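Long-range contacts in NADH:ubiquinone oxidoreductase, Na translocating, C subunit (Parabacteroides distasonis, PDB 3LWX), which is the C subunit of a sodium-translocating membrane complex and carries a domain of the FMN-binding family: residues P83-A88 and I102-D107; G93-L98 and Q119-G124; S151-K156 and G179-L184. All blocks are in the same frame, centred on the assembly; numbering follows the deposited sequence. Where two conformers were deposited one is given.

Contact 1 (P83-A88 and I102-D107); sequences PKYIMA and ISVDSD
Tyr85, Ile86 and Met87 pair with Val104, Ser103 and Ile102 as neighbouring antiparallel strands, whose short axes come within 4.5 Å at 152°. Tyr85–Val104 and Met87–Ile102 are hydrogen-bonded pairs, each closed by two N-H to O=C bonds; from Met87 N to Ile102 O the length is 2.9 Å and the angle at the hydrogen 167°. Ile86 and Ser103 form the non-hydrogen-bonded pair between them. Their CA-H groups contact carbonyls of the flanking pairs, Ser103 CA to Tyr85 O and Ile86 CA to Ile102 O.

On the face of Tyr85, Met87, Ile102 and Val104, the CE methyl of selenomethionine Met87 rests against Val104 CG1 at 3.8 Å. The chain turns at chi3 (-76°), which brings CE over the valine; the long, unbranched side chain suits this reach, and Leu188, Tyr191 and Leu195 of helix 174-196 touch it too. Tyr85 lays its CB on Val104 CG2, while its ring turns an edge to Asp105 O, which lies in the ring plane 3.8 Å from CD2. A water joins Tyr85 OH to Ser106 O.

The other face is more mixed. Ile86 CG1 packs on Ser103 CB, and Ser103 OG bonds to Ser23 O. Farther along, Lys84 and Asp105 run side by side, and Lys84 NZ meets Asp105 OD1 at 2.8 Å in a salt bridge, approaching from above the carboxylate plane. A second water accepts hydrogen bonds from Lys84 NZ and Ser106 N and donates to Pro83 O, linking strand 82-92 to the loop that follows strand 97-104, beyond the last pair. The pattern is that of a beta hairpin, strands 82-92 and 97-104, inside an antiparallel sheet, between strands 71-79 and 111-118, with a helix packed on one face.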
loop_
_atom_site.group_PDB
_atom_site.type_symbol
_atom_site.label_atom_id
_atom_site.label_comp_id
_atom_site.label_asym_id
_atom_site.label_seq_id
_atom_site.Cartn_x
_atom_site.Cartn_y
_atom_site.Cartn_z
ATOM N N PRO A 83 -9.740 -11.192 -8.403
ATOM C CA PRO A 83 -8.520 -10.456 -8.169
ATOM C C PRO A 83 -8.658 -9.337 -7.128
ATOM O O PRO A 83 -9.701 -8.681 -7.015
ATOM C CB PRO A 83 -8.225 -9.854 -9.547
ATOM C CG PRO A 83 -9.588 -9.669 -10.166
ATOM C CD PRO A 83 -10.358 -10.858 -9.703
ATOM N N LYS A 84 -7.594 -9.183 -6.349
ATOM C CA LYS A 84 -7.370 -7.993 -5.530
ATOM C C LYS A 84 -6.079 -7.382 -6.065
ATOM O O LYS A 84 -5.097 -8.106 -6.262
ATOM C CB LYS A 84 -7.214 -8.293 -4.038
ATOM C CG LYS A 84 -8.352 -9.079 -3.423
ATOM C CD LYS A 84 -9.669 -8.330 -3.435
ATOM C CE LYS A 84 -10.741 -9.107 -2.685
ATOM N NZ LYS A 84 -12.072 -8.471 -2.806
ATOM N N TYR A 85 -6.071 -6.071 -6.280
ATOM C CA TYR A 85 -4.905 -5.384 -6.821
ATOM C C TYR A 85 -4.210 -4.631 -5.695
ATOM O O TYR A 85 -4.804 -3.740 -5.090
ATOM C CB TYR A 85 -5.311 -4.428 -7.938
ATOM C CG TYR A 85 -6.038 -5.117 -9.071
ATOM C CD1 TYR A 85 -5.342 -5.692 -10.131
ATOM C CD2 TYR A 85 -7.421 -5.199 -9.085
ATOM C CE1 TYR A 85 -6.008 -6.328 -11.160
ATOM C CE2 TYR A 85 -8.103 -5.827 -10.131
ATOM C CZ TYR A 85 -7.380 -6.394 -11.158
ATOM O OH TYR A 85 -8.047 -7.005 -12.204
ATOM N N ILE A 86 -2.955 -4.988 -5.449
ATOM C CA ILE A 86 -2.160 -4.426 -4.363
ATOM C C ILE A 86 -1.131 -3.474 -4.968
ATOM O O ILE A 86 -0.393 -3.836 -5.903
ATOM C CB ILE A 86 -1.422 -5.520 -3.579
ATOM C CG1 ILE A 86 -2.377 -6.602 -3.086
ATOM C CG2 ILE A 86 -0.645 -4.923 -2.393
ATOM C CD1 ILE A 86 -1.694 -7.885 -2.653
HETATM N N MSE A 87 -1.097 -2.246 -4.448
HETATM C CA MSE A 87 -0.272 -1.155 -4.921
HETATM C C MSE A 87 0.641 -0.682 -3.804
HETATM O O MSE A 87 0.299 -0.776 -2.626
HETATM C CB MSE A 87 -1.183 -0.023 -5.402
HETATM C CG MSE A 87 -1.990 -0.413 -6.618
HETATM SE SE MSE A 87 -3.330 0.813 -7.164
HETATM C CE MSE A 87 -4.643 0.403 -5.814
ATOM N N ALA A 88 1.817 -0.218 -4.201
ATOM C CA ALA A 88 2.866 0.194 -3.277
ATOM C C ALA A 88 2.867 1.703 -3.063
ATOM O O ALA A 88 2.803 2.483 -4.022
ATOM C CB ALA A 88 4.219 -0.278 -3.776
ATOM N N ILE A 102 -1.620 -0.843 -0.345
ATOM C CA ILE A 102 -3.063 -0.753 -0.276
ATOM C C ILE A 102 -3.642 -1.620 -1.385
ATOM O O ILE A 102 -3.113 -1.642 -2.500
ATOM C CB ILE A 102 -3.529 0.716 -0.317
ATOM C CG1 ILE A 102 -5.007 0.857 0.047
ATOM C CG2 ILE A 102 -3.245 1.334 -1.656
ATOM C CD1 ILE A 102 -5.375 2.297 0.316
ATOM N N SER A 103 -4.689 -2.365 -1.049
ATOM C CA SER A 103 -5.306 -3.248 -2.021
ATOM C C SER A 103 -6.718 -2.778 -2.327
ATOM O O SER A 103 -7.411 -2.224 -1.463
ATOM C CB SER A 103 -5.334 -4.707 -1.531
ATOM O OG SER A 103 -6.218 -4.879 -0.444
ATOM N N VAL A 104 -7.145 -3.035 -3.559
ATOM C CA VAL A 104 -8.498 -2.768 -3.981
ATOM C C VAL A 104 -9.155 -4.038 -4.524
ATOM O O VAL A 104 -8.491 -4.979 -4.978
ATOM C CB VAL A 104 -8.590 -1.629 -5.038
ATOM C CG1 VAL A 104 -8.158 -0.291 -4.436
ATOM C CG2 VAL A 104 -7.770 -1.933 -6.293
ATOM N N ASP A 105 -10.477 -4.019 -4.450
ATOM C CA ASP A 105 -11.331 -5.053 -4.988
ATOM C C ASP A 105 -11.250 -5.087 -6.516
ATOM O O ASP A 105 -10.591 -4.267 -7.154
ATOM C CB ASP A 105 -12.768 -4.793 -4.560
ATOM C CG ASP A 105 -13.008 -4.997 -3.069
ATOM O OD1 ASP A 105 -12.253 -5.743 -2.410
ATOM O OD2 ASP A 105 -13.994 -4.420 -2.564
ATOM N N SER A 106 -11.965 -6.032 -7.114
ATOM C CA SER A 106 -11.907 -6.215 -8.563
ATOM C C SER A 106 -12.439 -5.017 -9.344
ATOM O O SER A 106 -12.125 -4.868 -10.525
ATOM C CB SER A 106 -12.643 -7.488 -8.966
ATOM O OG SER A 106 -14.029 -7.364 -8.712
ATOM N N ASP A 107 -13.220 -4.155 -8.689
ATOM C CA ASP A 107 -13.690 -2.907 -9.311
ATOM C C ASP A 107 -12.584 -1.845 -9.463
ATOM O O ASP A 107 -12.831 -0.779 -10.013
ATOM C CB ASP A 107 -14.892 -2.304 -8.564
ATOM C CG ASP A 107 -14.571 -1.748 -7.173
ATOM O OD1 ASP A 107 -13.431 -1.880 -6.678
ATOM O OD2 ASP A 107 -15.503 -1.140 -6.584
HETATM O O HOH W 1 -12.249 -8.575 -5.756
HETATM O O HOH W 2 -10.663 -6.623 -12.238
#

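Contact 2 (G93-L98 and Q119-G124); sequences GLWGPL and QGETPG
Just after Gly93, whose N-H bonds to Gly96 O, Leu94 donates its backbone N-H to Glu121 OE1 at 2.9 Å, meeting the oxygen on the syn side and 25° out of the carboxylate plane. At the next residue Trp95 N reaches Glu121 OE2, also at 2.9 Å, on its syn lone pair, so successive amides hold the two oxygens and fix the rotation of the carboxylate. Glutamate suits the place because its chain, bent at chi2 (-59°), can carry an acceptor pair to the loop. Thr176 OG1 is a further partner of OE1.

The Trp95 side chain bends toward the opposite loop: CB lies 3.5 Å from Gly120 O, and the indole crosses Thr122 obliquely, with CD1 3.6 Å from OG1. Residues 93-96 are the loop of the beta hairpin built from strands 82-92 and 97-104. Gly96, with a nearly fully extended backbone that glycine adopts readily, adds a weak N-H bond to OE2.

Pro97 O then accepts from Gln119 N at 3.1 Å, and its ring CD touches Gln119 CB. A water donates to both Pro97 O and Glu121 OE2 while accepting from Gly120 N. Leu98, where the strand is under way, sets CD2 3.8 Å from Glu121 CG, the two side chains crossing at about a right angle; Val180 and Met183 of helix 174-196 pack on the same leucine.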
loop_
_atom_site.group_PDB
_atom_site.type_symbol
_atom_site.label_atom_id
_atom_site.label_comp_id
_atom_site.label_asym_id
_atom_site.label_seq_id
_atom_site.Cartn_x
_atom_site.Cartn_y
_atom_site.Cartn_z
ATOM N N GLY A 93 7.103 11.350 6.411
ATOM C CA GLY A 93 6.503 11.622 7.698
ATOM C C GLY A 93 7.190 12.780 8.393
ATOM O O GLY A 93 7.873 13.593 7.769
ATOM N N LEU A 94 7.012 12.844 9.702
ATOM C CA LEU A 94 7.615 13.905 10.483
ATOM C C LEU A 94 9.122 13.733 10.634
ATOM O O LEU A 94 9.880 14.704 10.520
ATOM C CB LEU A 94 6.958 13.973 11.868
ATOM C CG LEU A 94 7.558 14.976 12.854
ATOM C CD1 LEU A 94 7.642 16.387 12.283
ATOM C CD2 LEU A 94 6.731 14.950 14.137
ATOM N N TRP A 95 9.556 12.505 10.887
ATOM C CA TRP A 95 10.960 12.231 11.210
ATOM C C TRP A 95 11.685 11.360 10.206
ATOM O O TRP A 95 12.889 11.145 10.336
ATOM C CB TRP A 95 11.077 11.594 12.601
ATOM C CG TRP A 95 10.526 12.432 13.713
ATOM C CD1 TRP A 95 9.429 12.153 14.474
ATOM C CD2 TRP A 95 11.052 13.677 14.210
ATOM N NE1 TRP A 95 9.248 13.126 15.427
ATOM C CE2 TRP A 95 10.228 14.070 15.286
ATOM C CE3 TRP A 95 12.161 14.467 13.883
ATOM C CZ2 TRP A 95 10.456 15.236 16.016
ATOM C CZ3 TRP A 95 12.389 15.631 14.624
ATOM C CH2 TRP A 95 11.528 16.004 15.665
ATOM N N GLY A 96 10.981 10.868 9.202
ATOM C CA GLY A 96 11.607 10.036 8.202
ATOM C C GLY A 96 10.574 9.547 7.219
ATOM O O GLY A 96 9.420 9.945 7.267
ATOM N N PRO A 97 10.993 8.681 6.297
ATOM C CA PRO A 97 10.108 8.130 5.280
ATOM C C PRO A 97 8.953 7.300 5.812
ATOM O O PRO A 97 9.039 6.735 6.912
ATOM C CB PRO A 97 11.045 7.198 4.500
ATOM C CG PRO A 97 12.358 7.917 4.561
ATOM C CD PRO A 97 12.410 8.432 5.969
ATOM N N LEU A 98 7.903 7.224 5.002
ATOM C CA LEU A 98 6.764 6.361 5.184
ATOM C C LEU A 98 6.665 5.465 3.954
ATOM O O LEU A 98 7.143 5.818 2.879
ATOM C CB LEU A 98 5.446 7.127 5.291
ATOM C CG LEU A 98 5.374 8.268 6.292
ATOM C CD1 LEU A 98 3.992 8.944 6.229
ATOM C CD2 LEU A 98 5.722 7.805 7.720
ATOM N N GLN A 119 9.984 4.662 9.025
ATOM C CA GLN A 119 11.365 4.517 9.472
ATOM C C GLN A 119 11.600 4.933 10.906
ATOM O O GLN A 119 12.362 4.290 11.617
ATOM C CB GLN A 119 12.258 5.363 8.559
ATOM C CG GLN A 119 13.774 5.334 8.845
ATOM C CD GLN A 119 14.307 6.351 9.880
ATOM O OE1 GLN A 119 15.378 6.137 10.452
ATOM N NE2 GLN A 119 13.586 7.452 10.103
ATOM N N GLY A 120 10.986 6.035 11.316
ATOM C CA GLY A 120 11.288 6.602 12.622
ATOM C C GLY A 120 10.237 7.481 13.241
ATOM O O GLY A 120 10.571 8.414 13.980
ATOM N N GLU A 121 8.966 7.185 12.966
ATOM C CA GLU A 121 7.894 7.954 13.605
ATOM C C GLU A 121 7.774 7.580 15.087
ATOM O O GLU A 121 8.235 6.528 15.523
ATOM C CB GLU A 121 6.568 7.825 12.858
ATOM C CG GLU A 121 6.645 8.251 11.379
ATOM C CD GLU A 121 7.087 9.686 11.194
ATOM O OE1 GLU A 121 6.255 10.599 11.418
ATOM O OE2 GLU A 121 8.254 9.903 10.782
ATOM N N THR A 122 7.142 8.454 15.845
ATOM C CA THR A 122 7.163 8.357 17.306
ATOM C C THR A 122 6.108 7.424 17.879
ATOM O O THR A 122 4.933 7.583 17.596
ATOM C CB THR A 122 7.001 9.762 17.909
ATOM O OG1 THR A 122 8.061 10.564 17.409
ATOM C CG2 THR A 122 7.002 9.767 19.425
ATOM N N PRO A 123 6.534 6.468 18.728
ATOM C CA PRO A 123 5.573 5.594 19.428
ATOM C C PRO A 123 4.473 6.388 20.111
ATOM O O PRO A 123 4.743 7.370 20.825
ATOM C CB PRO A 123 6.446 4.861 20.448
ATOM C CG PRO A 123 7.761 4.772 19.778
ATOM C CD PRO A 123 7.921 6.104 19.071
ATOM N N GLY A 124 3.235 5.969 19.870
ATOM C CA GLY A 124 2.081 6.620 20.461
ATOM C C GLY A 124 1.548 7.822 19.711
ATOM O O GLY A 124 0.459 8.297 20.033
HETATM O O HOH W 3 9.589 7.809 9.605
#

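Contact 3 (S151-K156 and G179-L184); sequences SVAVVK and GVDEML
Asp181 and Val154 carry this contact, the two side chains sliding past each other in opposite directions. CG of Asp181 stands anti to the backbone N (chi1 -171°), which sets CG out from the helix toward the strand. There OD2 takes the N-H of Val154 at 2.9 Å, nearly straight at 172°, although the donor stands well above the carboxylate plane. The same oxygen lies 3.4 Å from Ala153 CA, and a water donates to it and to Val154 O. Aspartate suits the spot: short enough to keep its oxygens close to the helix, yet long enough to reach a strand amide. The other oxygen, OD1, bonds to a bound glycerol, probably from the crystallisation liquor.

Val154 holds CG2 anti to its carbonyl carbon, where it meets Asp181 CB at 3.9 Å and reaches more loosely to Val180 CG1. A branched residue can thus pack on the methylene of the acid while its own amide is gripped by the carboxylate.

Strand 153-155 pairs in parallel with strand 166-168 and runs almost antiparallel to the segment of helix 174-196, with axes 7.3 Å apart. This small sheet flanks one side of the helix, whereas Val180 and Met183 touch Phe116 of the large antiparallel sheet.

At the other end, Ser151 turns OG anti to its backbone N, and the oxygen comes 3.5 Å from Leu184 CB. A water 2.7 Å from Ser151 OG also approaches Val152 O and Asp181 O, linking the serine side chain to backbone oxygens of both segments; serine offers it a short polar group. Leu184 sends CD1 to within 4.0 Å of Val152 O, and Phe138 touches the same leucine.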
loop_
_atom_site.group_PDB
_atom_site.type_symbol
_atom_site.label_atom_id
_atom_site.label_comp_id
_atom_site.label_asym_id
_atom_site.label_seq_id
_atom_site.Cartn_x
_atom_site.Cartn_y
_atom_site.Cartn_z
ATOM N N SER A 151 -8.523 9.925 -4.228
ATOM C CA SER A 151 -7.842 9.300 -3.091
ATOM C C SER A 151 -8.705 9.509 -1.819
ATOM O O SER A 151 -9.785 10.112 -1.861
ATOM C CB SER A 151 -6.389 9.755 -2.921
ATOM O OG SER A 151 -5.694 8.913 -1.995
ATOM N N VAL A 152 -8.205 8.997 -0.705
ATOM C CA VAL A 152 -8.902 9.035 0.576
ATOM C C VAL A 152 -8.208 10.043 1.479
ATOM O O VAL A 152 -6.998 9.979 1.689
ATOM C CB VAL A 152 -8.945 7.626 1.223
ATOM C CG1 VAL A 152 -9.609 7.688 2.614
ATOM C CG2 VAL A 152 -9.661 6.657 0.308
ATOM N N ALA A 153 -8.987 10.992 1.997
ATOM C CA ALA A 153 -8.446 12.016 2.893
ATOM C C ALA A 153 -8.216 11.480 4.294
ATOM O O ALA A 153 -8.915 10.576 4.740
ATOM C CB ALA A 153 -9.389 13.219 2.958
ATOM N N VAL A 154 -7.246 12.069 4.985
ATOM C CA VAL A 154 -7.001 11.776 6.393
ATOM C C VAL A 154 -7.301 13.080 7.138
ATOM O O VAL A 154 -6.633 14.082 6.910
ATOM C CB VAL A 154 -5.584 11.259 6.650
ATOM C CG1 VAL A 154 -5.408 10.903 8.136
ATOM C CG2 VAL A 154 -5.274 10.057 5.770
ATOM N N VAL A 155 -8.332 13.073 7.968
ATOM C CA VAL A 155 -8.824 14.292 8.612
ATOM C C VAL A 155 -8.489 14.339 10.093
ATOM O O VAL A 155 -8.074 13.350 10.680
ATOM C CB VAL A 155 -10.375 14.431 8.426
ATOM C CG1 VAL A 155 -10.760 14.483 6.938
ATOM C CG2 VAL A 155 -11.134 13.320 9.136
ATOM N N LYS A 156 -8.637 15.515 10.694
ATOM C CA LYS A 156 -8.470 15.617 12.134
ATOM C C LYS A 156 -9.594 14.789 12.747
ATOM O O LYS A 156 -10.714 14.821 12.249
ATOM C CB LYS A 156 -8.558 17.063 12.587
ATOM C CG LYS A 156 -7.461 17.937 12.025
ATOM N N GLY A 179 1.070 13.312 6.057
ATOM C CA GLY A 179 2.016 12.582 5.237
ATOM C C GLY A 179 1.395 11.332 4.628
ATOM O O GLY A 179 1.689 10.989 3.487
ATOM N N VAL A 180 0.536 10.645 5.372
ATOM C CA VAL A 180 -0.188 9.490 4.826
ATOM C C VAL A 180 -1.160 9.934 3.735
ATOM O O VAL A 180 -1.234 9.325 2.668
ATOM C CB VAL A 180 -0.918 8.680 5.920
ATOM C CG1 VAL A 180 -1.786 7.596 5.294
ATOM C CG2 VAL A 180 0.097 8.049 6.885
ATOM N N ASP A 181 -1.922 10.997 3.999
ATOM C CA ASP A 181 -2.861 11.529 3.012
ATOM C C ASP A 181 -2.116 11.847 1.698
ATOM O O ASP A 181 -2.525 11.445 0.585
ATOM C CB ASP A 181 -3.517 12.775 3.617
ATOM C CG ASP A 181 -4.683 13.330 2.800
ATOM O OD1 ASP A 181 -4.708 13.205 1.573
ATOM O OD2 ASP A 181 -5.602 13.874 3.425
ATOM N N GLU A 182 -1.015 12.571 1.815
ATOM C CA GLU A 182 -0.220 12.953 0.656
ATOM C C GLU A 182 0.400 11.736 -0.021
ATOM O O GLU A 182 0.431 11.656 -1.246
ATOM C CB GLU A 182 0.825 13.954 1.114
ATOM C CG GLU A 182 0.185 15.277 1.526
ATOM C CD GLU A 182 1.051 16.191 2.353
ATOM O OE1 GLU A 182 2.224 15.870 2.597
ATOM O OE2 GLU A 182 0.535 17.231 2.781
HETATM N N MSE A 183 0.900 10.796 0.777
HETATM C CA MSE A 183 1.480 9.561 0.255
HETATM C C MSE A 183 0.470 8.794 -0.579
HETATM O O MSE A 183 0.796 8.292 -1.659
HETATM C CB MSE A 183 1.974 8.670 1.405
HETATM C CG MSE A 183 2.327 7.260 0.970
HETATM SE SE MSE A 183 3.356 6.289 2.260
HETATM C CE MSE A 183 2.046 6.131 3.634
ATOM N N LEU A 184 -0.751 8.668 -0.078
ATOM C CA LEU A 184 -1.786 7.966 -0.817
ATOM C C LEU A 184 -2.069 8.667 -2.142
ATOM O O LEU A 184 -2.103 8.031 -3.199
ATOM C CB LEU A 184 -3.062 7.875 0.032
ATOM C CG LEU A 184 -3.050 6.862 1.163
ATOM C CD1 LEU A 184 -4.115 7.190 2.197
ATOM C CD2 LEU A 184 -3.218 5.457 0.594
HETATM O O HOH W 4 -5.120 10.776 -0.173
HETATM O O HOH W 5 -4.339 15.418 5.744
#

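Contact 3 is buried and contact 1 partly so, while contact 2 lies at the surface, about 17 Å from the chain centre to its own centre. Contacts 1 and 2 share strand 97-104 yet sit on opposite sides of the chain's centre: regular strand pairing with a salt bridge toward its outer end in the first, a carboxylate gripping loop amides in the second. Contact 3 likewise has a carboxylate accept a backbone N-H, but with the acid on a helix and the amide on a strand. Its helix meets both others through apolar packing: Leu184 CD2 lies 3.8 Å from Ile102 CD1, and Met183 SE touches Leu98 CB.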